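Local structure of alpha-2,3-sialyltransferase (Campylobacter jejuni, 2P2V) at residues 36-41 and 238-243; 68-73 and 96-101; 86-91 and 255-260. The protein probably transfers sialic acid from a CMP-activated donor onto acceptor sugars in alpha-2,3 linkage, as the glycosyltransferase portion of a longer membrane protein. All coordinates share one frame; numbering follows the deposited sequence.

Contact 1: residues 36-41 and 238-243. With EDO (1,2-ethanediol), chain I.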
loop_
_atom_site.group_PDB
_atom_site.type_symbol
_atom_site.label_atom_id
_atom_site.label_comp_id
_atom_site.label_asym_id
_atom_site.label_seq_id
_atom_site.Cartn_x
_atom_site.Cartn_y
_atom_site.Cartn_z
ATOM N N TYR A 36 32.006 -15.195 -34.154
ATOM C CA TYR A 36 32.256 -15.774 -32.838
ATOM C C TYR A 36 33.655 -15.532 -32.349
ATOM O O TYR A 36 33.941 -15.653 -31.159
ATOM C CB TYR A 36 31.933 -17.251 -32.830
ATOM C CG TYR A 36 30.440 -17.507 -33.032
ATOM C CD1 TYR A 36 29.537 -17.402 -31.956
ATOM C CD2 TYR A 36 29.947 -17.843 -34.270
ATOM C CE1 TYR A 36 28.127 -17.642 -32.154
ATOM C CE2 TYR A 36 28.545 -18.074 -34.478
ATOM C CZ TYR A 36 27.657 -17.964 -33.403
ATOM O OH TYR A 36 26.290 -18.192 -33.591
ATOM N N LYS A 37 34.546 -15.163 -33.266
ATOM C CA LYS A 37 35.932 -14.865 -32.852
ATOM C C LYS A 37 36.065 -13.624 -31.927
ATOM O O LYS A 37 37.033 -13.503 -31.158
ATOM C CB LYS A 37 36.817 -14.741 -34.109
ATOM C CG LYS A 37 36.607 -15.911 -35.094
ATOM C CD LYS A 37 37.514 -15.789 -36.343
ATOM C CE LYS A 37 36.841 -14.964 -37.459
ATOM N NZ LYS A 37 35.440 -15.436 -37.737
ATOM N N ARG A 38 35.070 -12.729 -32.018
ATOM C CA ARG A 38 34.969 -11.475 -31.276
ATOM C C ARG A 38 34.295 -11.572 -29.882
ATOM O O ARG A 38 34.327 -10.603 -29.115
ATOM C CB ARG A 38 34.141 -10.481 -32.104
ATOM C CG ARG A 38 34.627 -10.244 -33.555
ATOM C CD ARG A 38 33.923 -9.057 -34.191
ATOM N NE ARG A 38 34.170 -8.951 -35.638
ATOM C CZ ARG A 38 35.311 -8.478 -36.152
ATOM N NH1 ARG A 38 35.479 -8.417 -37.473
ATOM N NH2 ARG A 38 36.284 -8.070 -35.334
ATOM N N LEU A 39 33.672 -12.706 -29.552
ATOM C CA LEU A 39 33.104 -12.886 -28.200
ATOM C C LEU A 39 34.226 -12.866 -27.172
ATOM O O LEU A 39 35.324 -13.388 -27.461
ATOM C CB LEU A 39 32.316 -14.195 -28.098
ATOM C CG LEU A 39 30.967 -14.265 -28.842
ATOM C CD1 LEU A 39 30.395 -15.696 -28.875
ATOM C CD2 LEU A 39 29.978 -13.335 -28.176
ATOM N N PRO A 40 33.984 -12.279 -25.981
ATOM C CA PRO A 40 34.975 -12.398 -24.924
ATOM C C PRO A 40 35.021 -13.816 -24.382
ATOM O O PRO A 40 34.128 -14.610 -24.674
ATOM C CB PRO A 40 34.445 -11.448 -23.852
ATOM C CG PRO A 40 32.961 -11.529 -24.038
ATOM C CD PRO A 40 32.808 -11.502 -25.526
ATOM N N ARG A 41 36.037 -14.114 -23.578
ATOM C CA ARG A 41 36.183 -15.433 -22.943
ATOM C C ARG A 41 35.019 -15.805 -22.028
ATOM O O ARG A 41 34.603 -16.962 -21.978
ATOM C CB ARG A 41 37.456 -15.458 -22.078
ATOM C CG ARG A 41 38.702 -16.009 -22.786
ATOM C CD ARG A 41 38.828 -17.576 -22.680
ATOM N NE ARG A 41 38.204 -18.189 -21.482
ATOM C CZ ARG A 41 38.518 -17.947 -20.194
ATOM N NH1 ARG A 41 39.454 -17.062 -19.849
ATOM N NH2 ARG A 41 37.864 -18.582 -19.224
ATOM N N PHE A 238 28.407 1.407 -33.596
ATOM C CA PHE A 238 29.228 0.940 -32.495
ATOM C C PHE A 238 30.367 0.140 -33.068
ATOM O O PHE A 238 30.173 -0.539 -34.101
ATOM C CB PHE A 238 28.374 0.102 -31.527
ATOM C CG PHE A 238 27.273 0.904 -30.937
ATOM C CD1 PHE A 238 26.041 0.990 -31.584
ATOM C CD2 PHE A 238 27.505 1.696 -29.829
ATOM C CE1 PHE A 238 25.047 1.803 -31.073
ATOM C CE2 PHE A 238 26.499 2.497 -29.310
ATOM C CZ PHE A 238 25.287 2.557 -29.961
ATOM N N PRO A 239 31.554 0.235 -32.432
ATOM C CA PRO A 239 32.730 -0.520 -32.875
ATOM C C PRO A 239 32.506 -2.018 -32.755
ATOM O O PRO A 239 32.037 -2.500 -31.694
ATOM C CB PRO A 239 33.803 -0.120 -31.851
ATOM C CG PRO A 239 33.020 0.383 -30.652
ATOM C CD PRO A 239 31.861 1.073 -31.265
ATOM N N LEU A 240 32.865 -2.756 -33.812
ATOM C CA LEU A 240 33.041 -4.196 -33.671
ATOM C C LEU A 240 34.049 -4.498 -32.586
ATOM O O LEU A 240 35.112 -3.850 -32.459
ATOM C CB LEU A 240 33.464 -4.878 -34.982
ATOM C CG LEU A 240 32.544 -4.847 -36.193
ATOM C CD1 LEU A 240 33.329 -5.378 -37.400
ATOM C CD2 LEU A 240 31.244 -5.657 -35.966
ATOM N N SER A 241 33.709 -5.485 -31.781
ATOM C CA SER A 241 34.592 -6.061 -30.796
ATOM C C SER A 241 35.835 -6.640 -31.524
ATOM O O SER A 241 35.728 -7.162 -32.655
ATOM C CB SER A 241 33.836 -7.203 -30.110
ATOM O OG SER A 241 34.421 -7.458 -28.862
ATOM N N ILE A 242 36.977 -6.592 -30.864
ATOM C CA ILE A 242 38.220 -7.131 -31.468
ATOM C C ILE A 242 38.191 -8.649 -31.696
ATOM O O ILE A 242 37.716 -9.405 -30.836
ATOM C CB ILE A 242 39.458 -6.727 -30.662
ATOM C CG1 ILE A 242 39.773 -5.237 -30.911
ATOM C CG2 ILE A 242 40.696 -7.596 -31.058
ATOM C CD1 ILE A 242 40.825 -4.641 -29.924
ATOM N N ASN A 243 38.676 -9.081 -32.867
ATOM C CA ASN A 243 38.829 -10.495 -33.168
ATOM C C ASN A 243 39.914 -11.066 -32.263
ATOM O O ASN A 243 41.111 -10.840 -32.510
ATOM C CB ASN A 243 39.149 -10.675 -34.648
ATOM C CG ASN A 243 39.495 -12.111 -35.021
ATOM O OD1 ASN A 243 39.613 -12.980 -34.168
ATOM N ND2 ASN A 243 39.672 -12.349 -36.318
HETATM C C1 EDO I . 43.537 -14.002 -32.323
HETATM O O1 EDO I . 44.107 -13.059 -31.410
HETATM C C2 EDO I . 43.190 -13.311 -33.621
HETATM O O2 EDO I . 42.160 -14.038 -34.283
#

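Contact 2: residues 68-73 and 96-101. With CSF (cytidine-5'-monophosphate-3-fluoro-N-acetyl-neuraminic acid), chain O; EDO (1,2-ethanediol), chain D.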
loop_
_atom_site.group_PDB
_atom_site.type_symbol
_atom_site.label_atom_id
_atom_site.label_comp_id
_atom_site.label_asym_id
_atom_site.label_seq_id
_atom_site.Cartn_x
_atom_site.Cartn_y
_atom_site.Cartn_z
ATOM N N PHE A 68 10.461 -10.459 -21.817
ATOM C CA PHE A 68 9.186 -10.572 -22.611
ATOM C C PHE A 68 8.286 -9.370 -22.354
ATOM O O PHE A 68 8.245 -8.788 -21.243
ATOM C CB PHE A 68 8.406 -11.837 -22.159
ATOM C CG PHE A 68 9.140 -13.154 -22.361
ATOM C CD1 PHE A 68 9.641 -13.557 -23.626
ATOM C CD2 PHE A 68 9.344 -13.992 -21.281
ATOM C CE1 PHE A 68 10.337 -14.763 -23.770
ATOM C CE2 PHE A 68 9.978 -15.219 -21.440
ATOM C CZ PHE A 68 10.472 -15.605 -22.718
ATOM N N ASN A 69 7.483 -9.022 -23.366
ATOM C CA ASN A 69 6.591 -7.890 -23.292
ATOM C C ASN A 69 5.279 -8.263 -22.568
ATOM O O ASN A 69 4.836 -9.431 -22.578
ATOM C CB ASN A 69 6.264 -7.386 -24.741
ATOM C CG ASN A 69 7.497 -6.696 -25.427
ATOM O OD1 ASN A 69 8.438 -6.222 -24.757
ATOM N ND2 ASN A 69 7.499 -6.682 -26.738
ATOM N N PRO A 70 4.681 -7.293 -21.898
ATOM C CA PRO A 70 3.567 -7.578 -21.021
ATOM C C PRO A 70 2.409 -8.180 -21.798
ATOM O O PRO A 70 1.694 -8.972 -21.253
ATOM C CB PRO A 70 3.140 -6.205 -20.548
ATOM C CG PRO A 70 4.401 -5.388 -20.592
ATOM C CD PRO A 70 5.101 -5.874 -21.821
ATOM N N GLY A 71 2.237 -7.750 -23.038
ATOM C CA GLY A 71 1.007 -8.119 -23.827
ATOM C C GLY A 71 0.916 -9.600 -24.197
ATOM O O GLY A 71 -0.176 -10.110 -24.473
ATOM N N VAL A 72 2.055 -10.290 -24.194
ATOM C CA VAL A 72 2.137 -11.721 -24.453
ATOM C C VAL A 72 2.847 -12.406 -23.317
ATOM O O VAL A 72 3.244 -13.541 -23.448
ATOM C CB VAL A 72 2.914 -12.030 -25.777
ATOM C CG1 VAL A 72 2.074 -11.528 -26.995
ATOM C CG2 VAL A 72 4.267 -11.295 -25.786
ATOM N N PHE A 73 2.936 -11.758 -22.160
ATOM C CA PHE A 73 3.716 -12.418 -21.051
ATOM C C PHE A 73 3.153 -13.741 -20.624
ATOM O O PHE A 73 3.878 -14.682 -20.317
ATOM C CB PHE A 73 3.858 -11.477 -19.840
ATOM C CG PHE A 73 4.930 -11.932 -18.885
ATOM C CD1 PHE A 73 6.282 -11.630 -19.165
ATOM C CD2 PHE A 73 4.613 -12.704 -17.788
ATOM C CE1 PHE A 73 7.275 -12.082 -18.301
ATOM C CE2 PHE A 73 5.631 -13.181 -16.902
ATOM C CZ PHE A 73 6.964 -12.842 -17.207
ATOM N N CYS A 96 9.703 -9.248 -17.224
ATOM C CA CYS A 96 8.703 -8.579 -18.053
ATOM C C CYS A 96 9.198 -7.172 -18.319
ATOM O O CYS A 96 9.452 -6.406 -17.365
ATOM C CB CYS A 96 7.374 -8.575 -17.299
ATOM S SG CYS A 96 6.096 -7.935 -18.401
ATOM N N SER A 97 9.482 -6.861 -19.576
ATOM C CA SER A 97 9.979 -5.550 -20.009
ATOM C C SER A 97 8.918 -4.447 -19.847
ATOM O O SER A 97 7.982 -4.288 -20.681
ATOM C CB SER A 97 10.435 -5.637 -21.449
ATOM O OG SER A 97 11.313 -6.727 -21.679
ATOM N N THR A 98 9.035 -3.696 -18.752
ATOM C CA THR A 98 7.992 -2.805 -18.300
ATOM C C THR A 98 8.529 -1.407 -18.019
ATOM O O THR A 98 9.704 -1.252 -17.692
ATOM C CB THR A 98 7.337 -3.363 -16.976
ATOM O OG1 THR A 98 8.354 -3.897 -16.091
ATOM C CG2 THR A 98 6.276 -4.487 -17.301
ATOM N N PHE A 99 7.666 -0.409 -18.056
ATOM C CA PHE A 99 8.052 0.970 -17.794
ATOM C C PHE A 99 7.318 1.563 -16.599
ATOM O O PHE A 99 7.658 2.657 -16.203
ATOM C CB PHE A 99 7.783 1.853 -19.045
ATOM C CG PHE A 99 8.591 1.442 -20.250
ATOM C CD1 PHE A 99 8.010 0.667 -21.254
ATOM C CD2 PHE A 99 9.972 1.729 -20.319
ATOM C CE1 PHE A 99 8.744 0.217 -22.351
ATOM C CE2 PHE A 99 10.726 1.312 -21.434
ATOM C CZ PHE A 99 10.091 0.535 -22.459
ATOM N N ASN A 100 6.235 0.910 -16.095
ATOM C CA ASN A 100 5.360 1.437 -15.067
ATOM C C ASN A 100 4.728 2.781 -15.530
ATOM O O ASN A 100 4.890 3.856 -14.917
ATOM C CB ASN A 100 6.104 1.637 -13.719
ATOM C CG ASN A 100 5.192 1.911 -12.555
ATOM O OD1 ASN A 100 3.989 1.671 -12.616
ATOM N ND2 ASN A 100 5.787 2.427 -11.413
ATOM N N LEU A 101 4.015 2.707 -16.669
ATOM C CA LEU A 101 3.244 3.807 -17.172
ATOM C C LEU A 101 1.868 3.216 -17.488
ATOM O O LEU A 101 1.791 2.159 -18.092
ATOM C CB LEU A 101 3.858 4.330 -18.475
ATOM C CG LEU A 101 5.181 5.094 -18.263
ATOM C CD1 LEU A 101 5.852 5.418 -19.536
ATOM C CD2 LEU A 101 4.789 6.349 -17.554
HETATM C C5A CSF O . 7.329 -5.711 -31.842
HETATM C C4A CSF O . 8.535 -4.917 -32.330
HETATM C C2A CSF O . 9.920 -5.770 -30.349
HETATM O O6A CSF O . 8.766 -6.580 -30.037
HETATM C C6A CSF O . 7.849 -6.955 -31.098
HETATM C C3A CSF O . 9.481 -4.560 -31.173
HETATM O O4A CSF O . 8.083 -3.694 -32.895
HETATM N N5A CSF O . 6.581 -6.122 -33.050
HETATM C C7A CSF O . 6.722 -7.751 -30.452
HETATM C C8A CSF O . 7.273 -8.953 -29.694
HETATM C C9A CSF O . 6.163 -9.718 -28.943
HETATM O O9A CSF O . 6.670 -10.922 -28.321
HETATM O O8A CSF O . 8.006 -9.800 -30.636
HETATM O O7A CSF O . 5.962 -6.869 -29.606
HETATM C C1A CSF O . 10.502 -5.192 -29.067
HETATM O OBA CSF O . 11.349 -4.264 -29.201
HETATM O OAA CSF O . 10.123 -5.665 -27.961
HETATM O O1A CSF O . 11.031 -6.454 -30.974
HETATM O O2A CSF O . 10.800 -7.546 -33.182
HETATM N N1 CSF O . 15.605 -6.350 -33.861
HETATM C C2 CSF O . 16.213 -5.426 -34.765
HETATM N N3 CSF O . 16.018 -5.541 -36.112
HETATM C C4 CSF O . 15.261 -6.552 -36.595
HETATM C C5 CSF O . 14.659 -7.471 -35.726
HETATM C C6 CSF O . 14.849 -7.353 -34.351
HETATM C "C3'" CSF O . 14.087 -5.703 -30.905
HETATM C "C2'" CSF O . 15.161 -5.034 -31.740
HETATM C "C1'" CSF O . 15.845 -6.228 -32.406
HETATM O "O4'" CSF O . 15.456 -7.437 -31.717
HETATM C "C4'" CSF O . 14.584 -7.117 -30.633
HETATM P PA CSF O . 11.106 -7.886 -31.744
HETATM O "O5'" CSF O . 12.692 -8.244 -31.694
HETATM C "C5'" CSF O . 13.466 -8.149 -30.500
HETATM O "O3'" CSF O . 13.930 -5.033 -29.658
HETATM O "O2'" CSF O . 16.094 -4.325 -30.880
HETATM N N4 CSF O . 15.061 -6.691 -37.941
HETATM O O2 CSF O . 16.904 -4.477 -34.299
HETATM O O3A CSF O . 10.420 -9.006 -31.017
HETATM C C10 CSF O . 5.243 -6.212 -32.949
HETATM O O10 CSF O . 4.618 -5.989 -31.901
HETATM C C11 CSF O . 4.530 -6.629 -34.215
HETATM F F3A CSF O . 8.856 -3.691 -30.308
HETATM C C1 EDO D . 10.131 -3.552 -24.370
HETATM O O1 EDO D . 8.709 -3.327 -24.484
HETATM C C2 EDO D . 10.841 -2.325 -24.910
HETATM O O2 EDO D . 9.930 -1.567 -25.722
HETATM O O HOH W 1 10.844 -7.676 -24.204
#

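Contact 3: residues 86-91 and 255-260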
loop_
_atom_site.group_PDB
_atom_site.type_symbol
_atom_site.label_atom_id
_atom_site.label_comp_id
_atom_site.label_asym_id
_atom_site.label_seq_id
_atom_site.Cartn_x
_atom_site.Cartn_y
_atom_site.Cartn_z
ATOM N N LYS A 86 11.766 -29.053 -21.004
ATOM C CA LYS A 86 12.122 -29.907 -22.140
ATOM C C LYS A 86 13.630 -29.910 -22.396
ATOM O O LYS A 86 14.096 -30.467 -23.412
ATOM C CB LYS A 86 11.400 -29.437 -23.389
ATOM C CG LYS A 86 9.876 -29.733 -23.387
ATOM C CD LYS A 86 9.262 -29.413 -24.751
ATOM C CE LYS A 86 10.150 -29.984 -25.924
ATOM N NZ LYS A 86 9.870 -29.536 -27.349
ATOM N N ASN A 87 14.369 -29.286 -21.473
ATOM C CA ASN A 87 15.827 -29.093 -21.566
ATOM C C ASN A 87 16.315 -28.397 -22.889
ATOM O O ASN A 87 17.420 -28.680 -23.380
ATOM C CB ASN A 87 16.573 -30.449 -21.324
ATOM C CG ASN A 87 16.252 -31.087 -19.966
ATOM O OD1 ASN A 87 16.397 -30.469 -18.912
ATOM N ND2 ASN A 87 15.847 -32.355 -19.993
ATOM N N GLU A 88 15.498 -27.520 -23.483
ATOM C CA GLU A 88 15.908 -26.810 -24.675
ATOM C C GLU A 88 16.820 -25.655 -24.308
ATOM O O GLU A 88 17.786 -25.392 -25.003
ATOM C CB GLU A 88 14.715 -26.351 -25.503
ATOM C CG GLU A 88 13.919 -27.558 -25.932
ATOM C CD GLU A 88 12.863 -27.333 -26.980
ATOM O OE1 GLU A 88 12.874 -26.355 -27.727
ATOM O OE2 GLU A 88 12.016 -28.229 -27.091
ATOM N N TYR A 89 16.527 -24.991 -23.192
ATOM C CA TYR A 89 17.424 -23.973 -22.659
ATOM C C TYR A 89 17.436 -24.036 -21.166
ATOM O O TYR A 89 16.510 -24.570 -20.537
ATOM C CB TYR A 89 16.974 -22.575 -23.068
ATOM C CG TYR A 89 16.942 -22.263 -24.551
ATOM C CD1 TYR A 89 17.981 -21.570 -25.154
ATOM C CD2 TYR A 89 15.822 -22.573 -25.335
ATOM C CE1 TYR A 89 17.952 -21.229 -26.503
ATOM C CE2 TYR A 89 15.783 -22.269 -26.654
ATOM C CZ TYR A 89 16.830 -21.556 -27.246
ATOM O OH TYR A 89 16.740 -21.218 -28.591
ATOM N N GLU A 90 18.480 -23.430 -20.605
ATOM C CA GLU A 90 18.571 -23.166 -19.202
ATOM C C GLU A 90 18.361 -21.657 -19.101
ATOM O O GLU A 90 19.071 -20.863 -19.757
ATOM C CB GLU A 90 19.978 -23.515 -18.745
ATOM C CG GLU A 90 20.205 -23.383 -17.278
ATOM C CD GLU A 90 21.649 -23.651 -16.970
ATOM O OE1 GLU A 90 22.073 -24.823 -17.182
ATOM O OE2 GLU A 90 22.351 -22.675 -16.583
ATOM N N ILE A 91 17.381 -21.260 -18.297
ATOM C CA ILE A 91 16.989 -19.841 -18.182
ATOM C C ILE A 91 17.015 -19.518 -16.718
ATOM O O ILE A 91 16.233 -20.116 -15.918
ATOM C CB ILE A 91 15.596 -19.622 -18.762
ATOM C CG1 ILE A 91 15.615 -19.938 -20.257
ATOM C CG2 ILE A 91 15.134 -18.145 -18.499
ATOM C CD1 ILE A 91 14.238 -19.986 -20.949
ATOM N N ASN A 255 14.830 -31.742 -33.724
ATOM C CA ASN A 255 13.809 -31.423 -34.727
ATOM C C ASN A 255 12.479 -30.973 -34.158
ATOM O O ASN A 255 11.785 -30.116 -34.735
ATOM C CB ASN A 255 13.569 -32.583 -35.687
ATOM C CG ASN A 255 13.312 -32.095 -37.092
ATOM O OD1 ASN A 255 12.161 -31.930 -37.510
ATOM N ND2 ASN A 255 14.391 -31.806 -37.814
ATOM N N ASN A 256 12.130 -31.571 -33.026
ATOM C CA ASN A 256 10.877 -31.265 -32.378
ATOM C C ASN A 256 11.068 -30.222 -31.273
ATOM O O ASN A 256 10.374 -30.238 -30.257
ATOM C CB ASN A 256 10.216 -32.557 -31.906
ATOM C CG ASN A 256 9.734 -33.400 -33.082
ATOM O OD1 ASN A 256 10.529 -33.827 -33.925
ATOM N ND2 ASN A 256 8.427 -33.607 -33.162
ATOM N N SER A 257 12.036 -29.332 -31.493
ATOM C CA SER A 257 12.197 -28.149 -30.669
ATOM C C SER A 257 10.935 -27.298 -30.716
ATOM O O SER A 257 10.311 -27.163 -31.758
ATOM C CB SER A 257 13.378 -27.323 -31.172
ATOM O OG SER A 257 14.571 -27.932 -30.721
ATOM N N ILE A 258 10.581 -26.698 -29.584
ATOM C CA ILE A 258 9.601 -25.614 -29.574
ATOM C C ILE A 258 10.101 -24.507 -30.496
ATOM O O ILE A 258 11.203 -23.946 -30.301
ATOM C CB ILE A 258 9.410 -25.045 -28.130
ATOM C CG1 ILE A 258 8.805 -26.108 -27.182
ATOM C CG2 ILE A 258 8.575 -23.784 -28.169
ATOM C CD1 ILE A 258 8.957 -25.795 -25.695
ATOM N N ASN A 259 9.300 -24.184 -31.491
ATOM C CA ASN A 259 9.670 -23.191 -32.476
ATOM C C ASN A 259 8.612 -22.156 -32.710
ATOM O O ASN A 259 8.722 -21.362 -33.643
ATOM C CB ASN A 259 9.998 -23.856 -33.815
ATOM C CG ASN A 259 8.797 -24.588 -34.443
ATOM O OD1 ASN A 259 7.732 -24.774 -33.827
ATOM N ND2 ASN A 259 8.987 -25.031 -35.686
ATOM N N ASP A 260 7.552 -22.175 -31.905
ATOM C CA ASP A 260 6.492 -21.145 -32.001
ATOM C C ASP A 260 6.084 -20.902 -30.545
ATOM O O ASP A 260 6.355 -21.751 -29.693
ATOM C CB ASP A 260 5.321 -21.680 -32.822
ATOM C CG ASP A 260 4.384 -20.594 -33.315
ATOM O OD1 ASP A 260 4.601 -19.409 -32.997
ATOM O OD2 ASP A 260 3.381 -20.942 -34.020
HETATM O O HOH W 2 13.405 -24.046 -28.907
#

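Contact 1: residues 36-41 and 238-243
Arg-38 and Ser-241 carry this contact, each reaching for the other's backbone. NH2 of Arg-38 donates to the carbonyl O of Ser-241 at 2.9 Å, nearly along the C=O axis, with an angle of 148° at the hydrogen. The acceptor is tilted somewhat out of the guanidinium plane. In return OG of Ser-241 donates to the O of Arg-38 at 3.2 Å. The Ser-241 torsion (chi1 -158°) sets OG anti to its own backbone N. The arginine chain is extended from CG to NE and passes the same carbonyl, with CD 3.0 Å from Ser-241 O. Over one face of the guanidinium lies CD1 of Leu-240, toward the rim and 3.7 Å from Arg-38 NH1. The backbones also meet directly: CA-H of Arg-38 points at the O of Ile-242, CA to O 3.5 Å.

Asn-243 lies across Lys-37, the middle residue of the 3-10 segment 36-38. Its OD1 lies 3.3 Å from CB of Lys-37 and accepts a bond from an ethanediol, O2 to OD1, 2.8 Å. The same OD1 is also bonded to the backbone N of Asn-245. NZ of Lys-37 is hydrogen-bonded to OD1 of Asn-35.

In the second shell, Asp-230 forms a salt bridge with Arg-38 NH1 and so helps position the guanidinium. The contact lies at the surface and joins two loops of the alpha/beta fold. Segment 36-41 connects strands 21-25 and 44-48. Segment 238-243 follows strand 224-227, outermost in the sheet of this chain, where Ser-241 packs on Tyr-226, while Pro-40 rests on Ile-23 of strand 21-25.

Contact 2: residues 68-73 and 96-101
Phe-68 and Cys-96 pair as a parallel bridge with CA atoms 5.0 Å apart, and the N of Ser-97 donates to the O of Phe-68 at 2.8 Å. That carbonyl also meets the CA-H of Cys-96, CA to O 3.2 Å. Cys-96 projects to the same face of the sheet as Phe-68, with SG anti to the backbone N (chi1 -173°). SG lies 3.7 Å from CA of Pro-70, and the proline CG is close by as well. On the Phe-73 side, CB of Cys-96 approaches the ring atom CE1 at 3.6 Å. SG sits obliquely to this ring, a sulfur-aromatic contact. CG of Pro-70 also touches CG2 of Thr-98.

These are the C-terminal ends of neighbouring strands 62-68 and 90-96, linked through helix 73-85 in a beta-alpha-beta crossover. As in other Rossmann-like folds, the ligand lies at this end of the parallel sheet. Val-72 is the N-cap of the helix, and its CG2 approaches O9A of the bound donor-sugar analogue.

Asn-69 grips that analogue. Its ND2 donates to OAA, a carboxylate oxygen, at 3.1 Å and 168°, and more weakly to O7A. The opposite end of the amide, OD1, accepts from an ethanediol and from a water. The same water accepts from OG of Ser-97 at 2.7 Å, so it bridges the segments. This pattern is consistent with the amide being placed with its NH2 toward the sugar. Further out, Phe-109 of helix 107-116 packs on both Pro-70 and Cys-96, and Phe-117 meets the Phe-73 ring edge-to-face.

Contact 3: residues 86-91 and 255-260
Glu-88 reaches Ile-258 with CG anti to its carbonyl carbon (chi1 -61°) and a chain extended beyond CG (chi2 -168°), which carries the carboxylate to the backbone of the other segment. Lys-86 comes to the same place by another path. Its chain bends at chi3 (45°), and NZ ends near both Glu-88 and the carbonyl of Asn-256.

The two residues flank Asn-87, the C-prime residue of a Schellman motif that ends helix 73-85. Its positive phi turns the chain out of the helix and toward strand 90-96. In the motif the N of Glu-88 bonds to the O of Leu-83, and the N of Asn-87 to the O of Ile-84. The helix end thereby presents a lysine and a glutamate to the long loop before helix 268-283.

Across the contact, NZ of Lys-86 donates to the O of Asn-256 at 3.0 Å, in the carbonyl plane. The N of Ile-258 donates to OE1 of Glu-88, also 3.0 Å, on the syn lone pair. A salt bridge from NZ of Lys-86 to OE2 of Glu-88 is modelled too, but it is doubtful, since OE2 sits too close to a neighbour. The nearby ammonium may help balance the charge of Glu-88, a buried residue.

The apolar part is Ile-258. Its CD1 touches CD of Lys-86 at 3.8 Å, and the two side chains cross at a slant. CG1 lies 3.6 Å from NZ of Lys-86. The isoleucine also packs on Gln-82 and Leu-83 of the helix and on Tyr-52. Ser-257 sets CB 3.6 Å from OE1 of Glu-88, while its OG bonds to the O of His-254. A water lies 2.6 Å from OE1 of Glu-88 and equally close to the O of Ile-258.

Contact 2 is the buried one and lies nearest the centre of the chain of the three. Contact 1 lies at the surface on the opposite side of that centre, and contact 3 is partly buried. Contacts 2 and 3 share elements: helix 73-85 begins in contact 2 and ends at contact 3, and strand 90-96 runs between them. Their nearest atoms are about 6 Å apart. Contacts 1 and 3 both use the long loop between strand 224-227 and helix 268-283. Charged side chains bind backbone groups in both, whereas contact 2 combines a sheet bond, sulfur and aromatic packing, and a ligand-binding amide. Contact 2 is nested within the chain span closed by contact 1.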